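Local coordinates for FrpC operon protein (Neisseria meningitidis, PDB 5EDF) that binds the RTX protein FrpC and, as an iron-regulated meningococcal protein, is putatively involved in adhesion, its precise function being unknown, at residues I61-Y66 with D99-R104. Sequence-based numbering, arbitrary orientation.
Sequences IEISVY and DDIVIR
Asp99 opens an antiparallel pairing with Val65, a hydrogen-bonded pair in which Asp99 N reaches Val65 O at 2.8 Å and Asp99 O takes the Val65 N-H in return. Its carboxylate turns to other partners: OD2 is bound by Tyr211 OH and Phe196 N, OD1 by Ile197 N. Asp100 lies on the other face, across a non-hydrogen-bonded pair from Ser64; Ser64 OG donates to Asp100 OD1 at 2.8 Å, meeting it nearly along its C-O bond. Glu62 has CG anti to the backbone N (chi1 -175°), and the chain, extended beyond CG, carries the carboxylate to Asp100, with Glu62 OE2 3.3 Å from Asp100 CB. The two carboxylates, their planes 51° apart, are like charges only 3.7 Å apart at Glu62 OE2 and Asp100 OD1; the salt bridge from Arg37 to Asp100 OD1 probably offsets the repulsion. Ile101 returns to the face of Asp99 and Val65, its backbone paired both ways with Ile63. Ile63 CG1 packs 3.7 Å from Ile101 CB, while Ile101 CD1 comes within 3.9 Å of Val65 CG2. Val102 touches the Glu62 chain more loosely, through CG2 against CG. Ile103 closes the row, its N giving a nearly straight bond (170°) to Ile61 O. This pairing joins neighbouring strands 61-70 and 98-105 near one side of the large antiparallel sheet, with strand 73-77 beyond the first and 189-193 beyond the second. Helix 205-224 covers the face bearing Ile63, Val65 and Ile101 through Tyr211, Val215, Leu218 and Phe222, and strand 26-31 adds Met28 and Ile30 around Ile61, Ile63 and Ile103.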
loop_
_atom_site.group_PDB
_atom_site.type_symbol
_atom_site.label_atom_id
_atom_site.label_comp_id
_atom_site.label_asym_id
_atom_site.label_seq_id
_atom_site.Cartn_x
_atom_site.Cartn_y
_atom_site.Cartn_z
ATOM N N ILE A 61 -12.176 0.163 1.134
ATOM C CA ILE A 61 -11.609 0.280 2.462
ATOM C C ILE A 61 -10.236 0.898 2.310
ATOM O O ILE A 61 -9.493 0.505 1.411
ATOM C CB ILE A 61 -11.433 -1.093 3.149
ATOM C CG1 ILE A 61 -12.761 -1.873 3.183
ATOM C CG2 ILE A 61 -10.865 -0.898 4.583
ATOM C CD1 ILE A 61 -12.567 -3.309 3.643
ATOM N N GLU A 62 -9.882 1.849 3.163
ATOM C CA GLU A 62 -8.569 2.476 3.158
ATOM C C GLU A 62 -7.902 2.155 4.461
ATOM O O GLU A 62 -8.187 2.779 5.483
ATOM C CB GLU A 62 -8.649 3.998 2.931
ATOM C CG GLU A 62 -7.289 4.672 2.791
ATOM C CD GLU A 62 -7.379 6.137 2.490
ATOM O OE1 GLU A 62 -8.404 6.776 2.840
ATOM O OE2 GLU A 62 -6.421 6.679 1.890
ATOM N N ILE A 63 -7.058 1.135 4.488
ATOM C CA ILE A 63 -6.271 0.823 5.680
ATOM C C ILE A 63 -5.035 1.701 5.731
ATOM O O ILE A 63 -4.622 2.257 4.696
ATOM C CB ILE A 63 -5.896 -0.676 5.762
ATOM C CG1 ILE A 63 -4.934 -1.111 4.657
ATOM C CG2 ILE A 63 -7.157 -1.544 5.804
ATOM C CD1 ILE A 63 -4.273 -2.494 4.932
ATOM N N SER A 64 -4.441 1.827 6.904
ATOM C CA SER A 64 -3.244 2.629 7.081
ATOM C C SER A 64 -2.242 1.792 7.847
ATOM O O SER A 64 -2.565 1.185 8.853
ATOM C CB SER A 64 -3.579 3.960 7.789
ATOM O OG SER A 64 -4.562 4.727 7.115
ATOM N N VAL A 65 -1.017 1.741 7.337
ATOM C CA VAL A 65 0.064 0.991 7.964
ATOM C C VAL A 65 1.282 1.852 8.245
ATOM O O VAL A 65 1.693 2.679 7.418
ATOM C CB VAL A 65 0.491 -0.214 7.130
ATOM C CG1 VAL A 65 -0.633 -1.271 7.008
ATOM C CG2 VAL A 65 0.932 0.213 5.712
ATOM N N TYR A 66 1.845 1.671 9.423
ATOM C CA TYR A 66 3.128 2.249 9.749
ATOM C C TYR A 66 4.211 1.341 9.193
ATOM O O TYR A 66 4.163 0.115 9.381
ATOM C CB TYR A 66 3.280 2.383 11.274
ATOM C CG TYR A 66 4.644 2.806 11.779
ATOM C CD1 TYR A 66 5.160 4.054 11.496
ATOM C CD2 TYR A 66 5.400 1.957 12.538
ATOM C CE1 TYR A 66 6.389 4.447 11.962
ATOM C CE2 TYR A 66 6.619 2.363 13.032
ATOM C CZ TYR A 66 7.112 3.592 12.719
ATOM O OH TYR A 66 8.363 4.001 13.210
ATOM N N ASP A 99 1.512 4.690 5.460
ATOM C CA ASP A 99 1.016 4.539 4.097
ATOM C C ASP A 99 -0.456 4.128 4.102
ATOM O O ASP A 99 -0.904 3.394 4.991
ATOM C CB ASP A 99 1.833 3.469 3.361
ATOM C CG ASP A 99 3.275 3.825 3.186
ATOM O OD1 ASP A 99 3.616 5.012 3.072
ATOM O OD2 ASP A 99 4.110 2.873 3.122
ATOM N N ASP A 100 -1.198 4.576 3.097
ATOM C CA ASP A 100 -2.590 4.199 2.895
ATOM C C ASP A 100 -2.701 3.164 1.812
ATOM O O ASP A 100 -2.055 3.290 0.759
ATOM C CB ASP A 100 -3.409 5.418 2.519
ATOM C CG ASP A 100 -3.524 6.389 3.665
ATOM O OD1 ASP A 100 -4.094 6.014 4.690
ATOM O OD2 ASP A 100 -3.049 7.528 3.487
ATOM N N ILE A 101 -3.504 2.145 2.030
ATOM C CA ILE A 101 -3.702 1.079 1.059
ATOM C C ILE A 101 -5.185 0.973 0.767
ATOM O O ILE A 101 -5.984 0.774 1.690
ATOM C CB ILE A 101 -3.113 -0.270 1.565
ATOM C CG1 ILE A 101 -1.603 -0.130 1.833
ATOM C CG2 ILE A 101 -3.450 -1.372 0.548
ATOM C CD1 ILE A 101 -1.012 -1.263 2.626
ATOM N N VAL A 102 -5.566 1.171 -0.493
ATOM C CA VAL A 102 -6.970 1.223 -0.885
ATOM C C VAL A 102 -7.366 -0.113 -1.486
ATOM O O VAL A 102 -6.793 -0.559 -2.482
ATOM C CB VAL A 102 -7.251 2.396 -1.808
ATOM C CG1 VAL A 102 -8.724 2.390 -2.263
ATOM C CG2 VAL A 102 -6.918 3.716 -1.140
ATOM N N ILE A 103 -8.390 -0.721 -0.895
ATOM C CA ILE A 103 -8.879 -2.047 -1.255
ATOM C C ILE A 103 -10.284 -1.923 -1.817
ATOM O O ILE A 103 -11.164 -1.344 -1.166
ATOM C CB ILE A 103 -8.904 -2.977 -0.042
ATOM C CG1 ILE A 103 -7.538 -3.061 0.604
ATOM C CG2 ILE A 103 -9.410 -4.385 -0.446
ATOM C CD1 ILE A 103 -7.513 -3.739 1.978
ATOM N N ARG A 104 -10.503 -2.494 -2.998
ATOM C CA ARG A 104 -11.823 -2.568 -3.647
ATOM C C ARG A 104 -12.029 -3.967 -4.158
ATOM O O ARG A 104 -11.081 -4.726 -4.311
ATOM C CB ARG A 104 -11.937 -1.612 -4.840
ATOM C CG ARG A 104 -11.768 -0.192 -4.449
ATOM C CD ARG A 104 -11.947 0.725 -5.656
ATOM N NE ARG A 104 -13.361 0.796 -5.957
ATOM C CZ ARG A 104 -14.175 1.827 -5.692
ATOM N NH1 ARG A 104 -13.728 2.965 -5.190
ATOM N NH2 ARG A 104 -15.448 1.708 -5.976
#